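Local atomic coordinates of nicotinate phosphoribosyltransferase (Saccharomyces cerevisiae, PDB entry 1VLP), a protein that catalyses the first step of NAD synthesis from nicotinic acid, the ATP-dependent formation of nicotinate ribonucleotide from nicotinate and phosphoribosyl diphosphate. Residues A33-F39 against C267-F272; V242-M248 against L281-F285; S252-Y257 against V395-I401; N261-M265 against D289-F294. One frame throughout, in Å; residues are numbered along the deposited sequence. Where two conformers were deposited one is given.

Contact 1: residues A33-F39 against C267-F272; sequences AAVFTNF and CWINTF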
# COMPACT_ATOMS: atom_id res chain seq x y z
N ALA A 33 -10.57 6.60 7.63
CA ALA A 33 -11.11 6.83 8.98
C ALA A 33 -10.30 7.86 9.73
O ALA A 33 -10.85 8.76 10.35
CB ALA A 33 -11.18 5.56 9.76
N ALA A 34 -8.97 7.77 9.61
CA ALA A 34 -8.10 8.72 10.33
C ALA A 34 -8.27 10.16 9.78
O ALA A 34 -8.33 11.13 10.54
CB ALA A 34 -6.63 8.27 10.25
N VAL A 35 -8.38 10.28 8.45
CA VAL A 35 -8.47 11.57 7.80
C VAL A 35 -9.82 12.19 8.05
O VAL A 35 -9.92 13.39 8.32
CB VAL A 35 -8.20 11.40 6.31
CG1 VAL A 35 -8.58 12.59 5.53
CG2 VAL A 35 -6.70 11.05 6.11
N PHE A 36 -10.85 11.36 7.95
CA PHE A 36 -12.22 11.78 8.24
C PHE A 36 -12.33 12.31 9.67
O PHE A 36 -12.97 13.33 9.89
CB PHE A 36 -13.22 10.62 8.03
CG PHE A 36 -14.60 10.90 8.61
CD1 PHE A 36 -15.44 11.79 8.00
CD2 PHE A 36 -14.99 10.30 9.82
CE1 PHE A 36 -16.71 12.06 8.54
CE2 PHE A 36 -16.26 10.58 10.37
CZ PHE A 36 -17.10 11.45 9.72
N THR A 37 -11.72 11.60 10.61
CA THR A 37 -11.82 11.88 12.04
C THR A 37 -11.10 13.21 12.40
O THR A 37 -11.64 14.04 13.15
CB THR A 37 -11.33 10.67 12.89
OG1 THR A 37 -12.20 9.51 12.67
CG2 THR A 37 -11.34 10.98 14.38
N ASN A 38 -9.90 13.41 11.85
CA ASN A 38 -8.96 14.43 12.28
C ASN A 38 -8.83 15.61 11.34
O ASN A 38 -8.68 16.75 11.77
CB ASN A 38 -7.59 13.77 12.48
CG ASN A 38 -7.59 12.77 13.61
OD1 ASN A 38 -7.63 13.17 14.79
ND2 ASN A 38 -7.54 11.49 13.29
N PHE A 39 -8.91 15.34 10.04
CA PHE A 39 -8.66 16.36 9.02
C PHE A 39 -9.71 16.38 7.88
O PHE A 39 -9.37 16.41 6.72
CB PHE A 39 -7.25 16.14 8.45
CG PHE A 39 -6.17 16.10 9.50
CD1 PHE A 39 -5.85 17.23 10.24
CD2 PHE A 39 -5.46 14.94 9.76
CE1 PHE A 39 -4.87 17.22 11.19
CE2 PHE A 39 -4.47 14.92 10.72
CZ PHE A 39 -4.17 16.06 11.43
N CYS A 267 -2.11 11.38 16.90
CA CYS A 267 -3.36 11.42 16.25
C CYS A 267 -3.86 10.02 15.93
O CYS A 267 -5.04 9.71 16.06
CB CYS A 267 -3.26 12.18 14.94
SG CYS A 267 -3.37 13.92 15.09
N TRP A 268 -2.94 9.16 15.49
CA TRP A 268 -3.31 7.80 15.13
C TRP A 268 -3.85 7.10 16.37
O TRP A 268 -4.90 6.49 16.34
CB TRP A 268 -2.09 7.05 14.54
CG TRP A 268 -2.41 5.75 13.84
CD1 TRP A 268 -2.22 4.50 14.31
CD2 TRP A 268 -2.92 5.59 12.50
NE1 TRP A 268 -2.56 3.56 13.37
CE2 TRP A 268 -3.01 4.20 12.25
CE3 TRP A 268 -3.31 6.49 11.50
CZ2 TRP A 268 -3.46 3.69 11.04
CZ3 TRP A 268 -3.77 5.97 10.28
CH2 TRP A 268 -3.84 4.59 10.08
N ILE A 269 -3.14 7.25 17.48
CA ILE A 269 -3.48 6.55 18.72
C ILE A 269 -4.80 7.07 19.30
O ILE A 269 -5.63 6.29 19.77
CB ILE A 269 -2.34 6.68 19.76
CG1 ILE A 269 -1.20 5.76 19.39
CG2 ILE A 269 -2.80 6.28 21.17
CD1 ILE A 269 0.11 6.09 20.08
N ASN A 270 -4.97 8.39 19.28
CA ASN A 270 -6.18 9.02 19.76
C ASN A 270 -7.39 8.60 18.90
O ASN A 270 -8.49 8.47 19.43
CB ASN A 270 -6.00 10.54 19.88
CG ASN A 270 -4.98 10.95 20.98
OD1 ASN A 270 -4.70 10.20 21.93
ND2 ASN A 270 -4.41 12.13 20.83
N THR A 271 -7.18 8.27 17.62
CA THR A 271 -8.25 7.79 16.75
C THR A 271 -8.68 6.32 16.94
O THR A 271 -9.87 6.01 16.99
CB THR A 271 -7.89 8.02 15.27
OG1 THR A 271 -7.57 9.40 15.11
CG2 THR A 271 -9.04 7.62 14.32
N PHE A 272 -7.72 5.42 17.02
CA PHE A 272 -8.02 4.00 17.03
C PHE A 272 -7.83 3.32 18.37
O PHE A 272 -8.25 2.17 18.54
CB PHE A 272 -7.15 3.32 16.00
CG PHE A 272 -7.43 3.80 14.59
CD1 PHE A 272 -8.73 3.78 14.07
CD2 PHE A 272 -6.39 4.29 13.78
CE1 PHE A 272 -8.97 4.21 12.75
CE2 PHE A 272 -6.64 4.74 12.49
CZ PHE A 272 -7.93 4.68 11.96

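Contact 2: residues V242-M248 against L281-F285; sequences VAHEWVM and LTDTF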
# COMPACT_ATOMS: atom_id res chain seq x y z
N VAL A 242 -0.26 1.87 9.18
CA VAL A 242 -0.25 3.24 8.70
C VAL A 242 0.58 3.34 7.38
O VAL A 242 1.50 2.54 7.13
CB VAL A 242 0.31 4.16 9.77
CG1 VAL A 242 1.85 4.02 9.86
CG2 VAL A 242 -0.15 5.60 9.51
N ALA A 243 0.26 4.32 6.52
CA ALA A 243 1.00 4.53 5.28
C ALA A 243 1.81 5.83 5.40
O ALA A 243 1.54 6.63 6.28
CB ALA A 243 0.04 4.66 4.09
N HIS A 244 2.77 6.03 4.51
CA HIS A 244 3.58 7.28 4.52
C HIS A 244 2.73 8.51 4.43
O HIS A 244 3.09 9.52 5.04
CB HIS A 244 4.62 7.33 3.41
CG HIS A 244 5.66 6.26 3.49
ND1 HIS A 244 6.63 6.22 4.47
CD2 HIS A 244 5.85 5.15 2.73
CE1 HIS A 244 7.39 5.15 4.29
NE2 HIS A 244 6.94 4.48 3.23
N GLU A 245 1.61 8.42 3.71
CA GLU A 245 0.82 9.62 3.42
C GLU A 245 0.26 10.26 4.70
O GLU A 245 0.10 11.47 4.78
CB GLU A 245 -0.24 9.33 2.35
CG GLU A 245 -1.36 8.52 2.71
CD GLU A 245 -2.45 8.47 1.56
OE1 GLU A 245 -2.97 9.55 1.22
OE2 GLU A 245 -2.81 7.37 1.15
N TRP A 246 0.11 9.46 5.76
CA TRP A 246 -0.30 9.97 7.06
C TRP A 246 0.67 10.96 7.62
O TRP A 246 0.30 12.11 7.81
CB TRP A 246 -0.57 8.82 8.05
CG TRP A 246 -1.09 9.29 9.35
CD1 TRP A 246 -0.50 9.11 10.56
CD2 TRP A 246 -2.33 9.97 9.61
NE1 TRP A 246 -1.26 9.66 11.54
CE2 TRP A 246 -2.39 10.19 11.00
CE3 TRP A 246 -3.39 10.43 8.80
CZ2 TRP A 246 -3.47 10.86 11.61
CZ3 TRP A 246 -4.45 11.08 9.40
CH2 TRP A 246 -4.49 11.29 10.78
N VAL A 247 1.92 10.58 7.91
CA VAL A 247 2.82 11.60 8.50
C VAL A 247 3.17 12.71 7.51
O VAL A 247 3.40 13.82 7.93
CB VAL A 247 4.10 11.05 9.23
CG1 VAL A 247 5.08 10.49 8.28
CG2 VAL A 247 4.76 12.19 10.10
N MSE A 248 3.25 12.39 6.22
CA MSE A 248 3.48 13.42 5.13
C MSE A 248 2.40 14.46 5.20
O MSE A 248 2.70 15.65 5.23
CB MSE A 248 3.52 12.76 3.77
CG MSE A 248 4.68 11.81 3.52
SE MSE A 248 4.47 10.91 1.81
CE MSE A 248 4.63 12.43 0.61
N LEU A 281 5.52 3.04 10.93
CA LEU A 281 6.32 3.32 9.74
C LEU A 281 7.35 4.43 10.03
O LEU A 281 7.01 5.59 10.19
CB LEU A 281 5.37 3.75 8.63
CG LEU A 281 5.85 3.73 7.20
CD1 LEU A 281 6.51 2.39 6.79
CD2 LEU A 281 4.68 4.06 6.29
N THR A 282 8.62 4.04 10.12
CA THR A 282 9.64 4.91 10.72
C THR A 282 10.44 5.77 9.76
O THR A 282 11.13 6.70 10.21
CB THR A 282 10.64 4.05 11.55
OG1 THR A 282 11.41 3.25 10.67
CG2 THR A 282 9.90 3.09 12.50
N ASP A 283 10.43 5.44 8.45
CA ASP A 283 11.40 5.99 7.49
C ASP A 283 10.97 7.24 6.71
O ASP A 283 11.76 7.82 5.97
CB ASP A 283 11.83 4.93 6.48
CG ASP A 283 10.68 4.47 5.57
OD1 ASP A 283 9.61 4.12 6.10
OD2 ASP A 283 10.86 4.42 4.33
N THR A 284 9.74 7.68 6.94
CA THR A 284 9.16 8.77 6.11
C THR A 284 10.08 10.00 6.07
O THR A 284 10.35 10.58 4.97
CB THR A 284 7.79 9.14 6.61
OG1 THR A 284 7.01 7.94 6.76
CG2 THR A 284 7.09 10.13 5.60
N PHE A 285 10.53 10.44 7.24
CA PHE A 285 11.48 11.55 7.39
C PHE A 285 12.81 11.03 7.97
O PHE A 285 13.50 11.75 8.65
CB PHE A 285 10.92 12.68 8.25
CG PHE A 285 9.68 13.26 7.68
CD1 PHE A 285 9.60 13.50 6.30
CD2 PHE A 285 8.57 13.50 8.47
CE1 PHE A 285 8.41 13.96 5.73
CE2 PHE A 285 7.40 13.99 7.91
CZ PHE A 285 7.33 14.20 6.54

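Contact 3: residues S252-Y257 against V395-I401; sequences SISEDY and VNGNHAI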
# COMPACT_ATOMS: atom_id res chain seq x y z
N SER A 252 2.75 18.44 6.37
CA SER A 252 2.48 19.45 5.34
C SER A 252 1.36 20.44 5.68
O SER A 252 1.30 21.55 5.10
CB SER A 252 2.13 18.78 4.05
OG SER A 252 3.25 18.14 3.54
N ILE A 253 0.46 20.02 6.57
CA ILE A 253 -0.65 20.87 6.94
C ILE A 253 -0.08 22.21 7.44
O ILE A 253 -0.47 23.25 6.98
CB ILE A 253 -1.60 20.19 7.96
CG1 ILE A 253 -2.41 19.09 7.28
CG2 ILE A 253 -2.60 21.19 8.50
CD1 ILE A 253 -3.10 18.15 8.19
N SER A 254 0.89 22.19 8.34
CA SER A 254 1.44 23.45 8.79
C SER A 254 2.97 23.52 8.68
O SER A 254 3.57 24.47 9.14
CB SER A 254 0.95 23.75 10.21
OG SER A 254 0.97 22.57 10.99
N GLU A 255 3.57 22.52 8.03
CA GLU A 255 5.01 22.46 7.83
C GLU A 255 5.81 22.39 9.15
O GLU A 255 6.96 22.81 9.22
CB GLU A 255 5.47 23.57 6.87
CG GLU A 255 4.89 23.36 5.46
CD GLU A 255 5.60 24.19 4.41
OE1 GLU A 255 5.72 25.42 4.59
OE2 GLU A 255 6.03 23.60 3.40
N ASP A 256 5.19 21.82 10.19
CA ASP A 256 5.92 21.47 11.39
C ASP A 256 6.48 20.04 11.20
O ASP A 256 5.85 19.04 11.62
CB ASP A 256 5.02 21.51 12.63
CG ASP A 256 5.83 21.44 13.93
OD1 ASP A 256 7.04 21.07 13.90
OD2 ASP A 256 5.28 21.81 14.99
N TYR A 257 7.67 19.96 10.59
CA TYR A 257 8.28 18.67 10.38
C TYR A 257 8.95 18.22 11.65
O TYR A 257 9.01 17.02 11.91
CB TYR A 257 9.29 18.69 9.22
CG TYR A 257 8.59 18.73 7.88
CD1 TYR A 257 8.08 19.94 7.38
CD2 TYR A 257 8.42 17.57 7.12
CE1 TYR A 257 7.45 19.97 6.15
CE2 TYR A 257 7.79 17.59 5.92
CZ TYR A 257 7.31 18.79 5.42
OH TYR A 257 6.67 18.80 4.22
N VAL A 395 -0.58 19.38 0.08
CA VAL A 395 -1.57 19.46 1.18
C VAL A 395 -1.82 20.94 1.56
O VAL A 395 -0.87 21.62 1.95
CB VAL A 395 -1.09 18.68 2.41
CG1 VAL A 395 -2.20 18.63 3.50
CG2 VAL A 395 -0.69 17.19 2.05
N ASN A 396 -3.07 21.43 1.42
CA ASN A 396 -3.36 22.84 1.69
C ASN A 396 -2.30 23.74 0.99
O ASN A 396 -1.81 24.71 1.55
CB ASN A 396 -3.36 23.08 3.19
CG ASN A 396 -4.62 22.54 3.87
OD1 ASN A 396 -5.51 22.00 3.19
ND2 ASN A 396 -4.72 22.74 5.17
N GLY A 397 -1.96 23.39 -0.24
CA GLY A 397 -1.06 24.18 -1.06
C GLY A 397 0.42 23.99 -0.77
O GLY A 397 1.26 24.49 -1.55
N ASN A 398 0.75 23.26 0.28
CA ASN A 398 2.14 23.04 0.70
C ASN A 398 2.65 21.77 0.08
O ASN A 398 1.91 20.82 -0.12
CB ASN A 398 2.24 22.91 2.21
CG ASN A 398 1.83 24.15 2.94
OD1 ASN A 398 2.15 25.26 2.52
ND2 ASN A 398 1.15 23.99 4.04
N HIS A 399 3.94 21.73 -0.21
CA HIS A 399 4.55 20.53 -0.79
C HIS A 399 4.54 19.36 0.20
O HIS A 399 4.87 19.55 1.38
CB HIS A 399 6.01 20.81 -1.14
CG HIS A 399 6.19 21.81 -2.23
ND1 HIS A 399 5.77 21.58 -3.52
CD2 HIS A 399 6.73 23.05 -2.22
CE1 HIS A 399 6.07 22.64 -4.27
NE2 HIS A 399 6.64 23.55 -3.49
N ALA A 400 4.23 18.16 -0.28
CA ALA A 400 4.31 16.93 0.51
C ALA A 400 5.59 16.22 0.07
O ALA A 400 5.85 16.11 -1.13
CB ALA A 400 3.12 16.04 0.27
N ILE A 401 6.39 15.73 1.03
CA ILE A 401 7.69 15.10 0.70
C ILE A 401 7.95 13.87 1.53
O ILE A 401 7.35 13.69 2.58
CB ILE A 401 8.89 16.06 0.91
CG1 ILE A 401 9.02 16.48 2.41
CG2 ILE A 401 8.75 17.27 0.02
CD1 ILE A 401 10.38 16.77 2.86
O HOH W 1 5.35 16.17 3.74
O HOH W 2 5.64 23.83 1.01

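Contact 4: residues N261-M265 against D289-F294; sequences NKNAM and DFLKSF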
# COMPACT_ATOMS: atom_id res chain seq x y z
N ASN A 261 6.41 13.43 13.38
CA ASN A 261 6.35 12.00 13.75
C ASN A 261 5.53 11.79 15.03
O ASN A 261 4.62 10.97 15.05
CB ASN A 261 7.72 11.37 13.79
CG ASN A 261 8.16 10.82 12.44
OD1 ASN A 261 7.40 10.11 11.78
ND2 ASN A 261 9.40 11.09 12.05
N LYS A 262 5.79 12.59 16.04
CA LYS A 262 5.06 12.50 17.31
C LYS A 262 3.60 12.90 17.12
O LYS A 262 2.70 12.24 17.61
CB LYS A 262 5.74 13.38 18.35
CG LYS A 262 5.03 13.35 19.71
CD LYS A 262 5.95 13.66 20.87
CE LYS A 262 5.24 13.42 22.22
NZ LYS A 262 3.87 14.07 22.21
N ASN A 263 3.35 13.98 16.37
CA ASN A 263 1.98 14.43 16.16
C ASN A 263 1.17 13.39 15.42
O ASN A 263 0.00 13.15 15.76
CB ASN A 263 1.94 15.75 15.41
CG ASN A 263 2.33 16.92 16.29
OD1 ASN A 263 2.22 16.85 17.51
ND2 ASN A 263 2.79 18.01 15.67
N ALA A 264 1.79 12.75 14.42
CA ALA A 264 1.13 11.72 13.67
C ALA A 264 0.81 10.51 14.55
O ALA A 264 -0.26 9.96 14.40
CB ALA A 264 1.96 11.26 12.45
N MSE A 265 1.73 10.07 15.41
CA MSE A 265 1.43 8.94 16.29
C MSE A 265 0.30 9.29 17.25
O MSE A 265 -0.64 8.51 17.46
CB MSE A 265 2.63 8.51 17.12
CG MSE A 265 3.77 8.00 16.30
SE MSE A 265 5.15 7.28 17.52
CE MSE A 265 5.79 8.78 18.39
N ASP A 289 14.97 10.37 12.93
CA ASP A 289 14.07 11.38 13.45
C ASP A 289 12.92 10.70 14.22
O ASP A 289 12.54 11.15 15.32
CB ASP A 289 13.46 12.23 12.34
CG ASP A 289 12.55 13.27 12.90
OD1 ASP A 289 13.11 14.19 13.50
OD2 ASP A 289 11.31 13.13 12.79
N PHE A 290 12.39 9.63 13.61
CA PHE A 290 11.31 8.84 14.20
C PHE A 290 11.72 8.32 15.58
O PHE A 290 10.96 8.46 16.56
CB PHE A 290 10.89 7.67 13.33
CG PHE A 290 9.73 6.93 13.90
CD1 PHE A 290 8.43 7.34 13.68
CD2 PHE A 290 9.94 5.84 14.71
CE1 PHE A 290 7.39 6.68 14.25
CE2 PHE A 290 8.87 5.19 15.30
CZ PHE A 290 7.63 5.59 15.06
N LEU A 291 12.90 7.75 15.66
CA LEU A 291 13.40 7.17 16.93
C LEU A 291 13.54 8.16 18.11
O LEU A 291 13.35 7.79 19.28
CB LEU A 291 14.68 6.41 16.66
CG LEU A 291 14.49 5.10 15.87
CD1 LEU A 291 15.82 4.40 15.73
CD2 LEU A 291 13.40 4.12 16.43
N LYS A 292 13.77 9.45 17.84
CA LYS A 292 13.85 10.41 18.92
C LYS A 292 12.61 10.46 19.81
O LYS A 292 12.73 10.77 20.97
CB LYS A 292 14.06 11.85 18.42
CG LYS A 292 15.34 12.13 17.71
CD LYS A 292 15.29 13.57 17.13
CE LYS A 292 16.66 14.03 16.64
NZ LYS A 292 16.70 15.51 16.38
N SER A 293 11.42 10.17 19.25
CA SER A 293 10.17 10.22 20.02
C SER A 293 9.63 8.85 20.32
O SER A 293 8.53 8.74 20.91
CB SER A 293 9.07 11.04 19.30
OG SER A 293 8.82 10.62 17.98
N PHE A 294 10.34 7.80 19.87
CA PHE A 294 9.84 6.42 20.03
C PHE A 294 10.25 5.80 21.37
O PHE A 294 11.24 5.03 21.48
CB PHE A 294 10.32 5.55 18.86
CG PHE A 294 9.49 4.31 18.62
CD1 PHE A 294 8.07 4.36 18.58
CD2 PHE A 294 10.10 3.12 18.28
CE1 PHE A 294 7.29 3.28 18.28
CE2 PHE A 294 9.30 2.00 17.97
CZ PHE A 294 7.90 2.09 17.96
O HOH W 3 9.17 14.53 13.22

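Contact 1: residues A33-F39 against C267-F272
The helix ends 33-38 and 267-272 cross almost at right angles (92°), their axes 10.1 Å apart at closest approach, with A34 facing T271 and N38 facing C267. This perpendicular helix-helix packing joins the N-terminal region of the enzyme to the barrel part of this type II phosphoribosyltransferase, a short polar relay tying helices whose contact is largely apolar. The amide nitrogen of N38 supplies both of its hydrogens: one runs to T271 OG1 at 2.8 Å, nearly straight (172°) and in the amide plane, and the other returns to A34 O of its own helix at 2.9 Å. T271 OG1 in turn donates to C267 O, one turn back, so its proton is spent and the hydroxyl is left to accept from N38. Two partners thereby fix the rotation of the N38 amide. At chi1 -55° T271 turns its methyl CG2 to T37, and the two threonines meet tip to tip. Deeper in, A34 CB lies 3.7 Å from W268 CZ3, while W246 of helix 244-254 also packs on A34 and C267. A34 CB also nears F272 CE2, and A33 CB sits at the edge of that ring, in its plane, 4.0 Å from F272 CE1.

Contact 2: residues V242-M248 against L281-F285
H244 meets L281, D283 and T284 around its imidazole, a case of one ring held both over a face and along its rim. The polar part is a hydrogen bond between H244 ND1 and T284 OG1, 2.9 Å long and close to straight (171°), with the hydroxyl lying in the ring plane. D283 OD1 also stands at that rim, 3.0 Å from H244 CE1, its carboxylate turned 70° from the imidazole; the other oxygen, OD2, bonds to S309, and H244 NE2 to D308. Partners at both nitrogens should fix the ring's rotation. By similarity, H244 is the histidine that becomes autophosphorylated; it is unmodified here.

The apolar part begins with a CH-pi contact: L281 CG, anti to the backbone N (chi1 -163°), carries CD2 over the centre of one imidazole face, 3.5 Å from the centroid. L281 CB meets V242 CG1. Further along, T284 CG2 is wedged against V247 CG1 at a tight 3.4 Å and touches CG of selenomethionine M248, while F285 CE2 reaches V247 CG2. In the fold, the loop leaving edge strand 279-281 of the parallel sheet packs against the first turn of helix 244-254, whose other flanks meet helices 26-38 and 260-272.

Contact 3: residues S252-Y257 against V395-I401
The carboxylate of E255 and the amide of N398 stack nearly parallel, 8° apart, with E255 CD 4.0 Å from N398 CG. At its rim the same amide sends ND2 to S252 O, a 2.7 Å hydrogen bond that arrives almost head-on to the carbonyl; N398 CG, beside the backbone N (chi1 -63°), aims it there. The Y257 ring is met obliquely by I401 CG1 and forms an edge-to-face pair with F285. N398 closes the type I' turn from V395, the two-residue turn of a beta hairpin between strands 388-395 and 398-399; both backbone bonds linking V395 and N398 are made. The hairpin docks near the C-terminal end of helix 244-254. An alanine at N398 is likely to leave S252 O without this donor and to remove the flat surface against which the E255 carboxylate lies. Alongside, V395 CB meets S252 CB and V395 CG1 meets I253 CG1. An ordered water joins three groups: S252 OG at 2.9 Å, Y257 OH at 3.0 Å and the backbone N of I401, from which it accepts. S252 OG also lies 3.0 Å from H399 O, but M248 O competes for its proton. The chemistry is largely that of neutral groups, with the E255 carboxylate beside them: amide, hydroxyls and water serve backbone atoms of helix and hairpin, away from the nicotinate site.

Contact 4: residues N261-M265 against D289-F294
Unusually, the bond from N261 ND2 enters D289 OD2 by the anti lone pair, the one turned away from the other carboxylate oxygen, at 2.9 Å. The carboxylate reaches this place because its CG stands anti to the backbone N (chi1 -179°), which brings the side chain back toward helix 260-272. D289 OD2 lies 2.6 Å from an ordered water, which probably donates to it, and that water accepts from N261 N at 3.0 Å; side chain and backbone of one asparagine thus converge on one carboxylate oxygen. The other end of the amide serves an aromatic neighbour: N261 OD1 lies in the plane of the F290 ring, 3.5 Å from F290 CD1, with amide and ring planes 83° apart. A leucine in place of N261 would probably leave D289 OD2 without its side-chain donor and the F290 edge without its facing oxygen.

One turn on, selenomethionine M265 makes Met-aromatic contacts with two phenylalanines. Its selenium is 3.9 Å from F290 CZ and 4.3 Å from F294 CD1, oblique to each ring, while F290 CE2 leans over one face of F294. M265 CE lies 3.6 Å from S293 OG, and S293 also touches K262 CB. These residues join the helix before strand 279-281 to the short helix and turn after it, within the barrel part of the enzyme. A polar edge and an apolar one thus share a helix face: the N261 amide, and N261 N through the water, would probably favour a negative charge on D289, while selenium and rings pack beyond.

How the contacts relate
Contact 2 is central to the set: its centre lies about 10 Å from that of contact 4, 13 Å from that of contact 3 and 14 Å from that of contact 1, and it touches all three. W246 runs into contact 1 against C267 and F39 and reaches contact 4 through a probable bond from NE1 to A264 O; M248 CE meets A400 CB of contact 3. Helices 244-254 and 260-272, consecutive in the chain, link the four. The nicotinate site, assigned by similarity, lies beside contact 2: side chain to side chain, A243 is about 3 Å from Y27 and L281 about 4 Å from R306. Measured likewise, W268 of contact 1 stands about 7 Å from Y27 and T241, whereas contact 3 is remote.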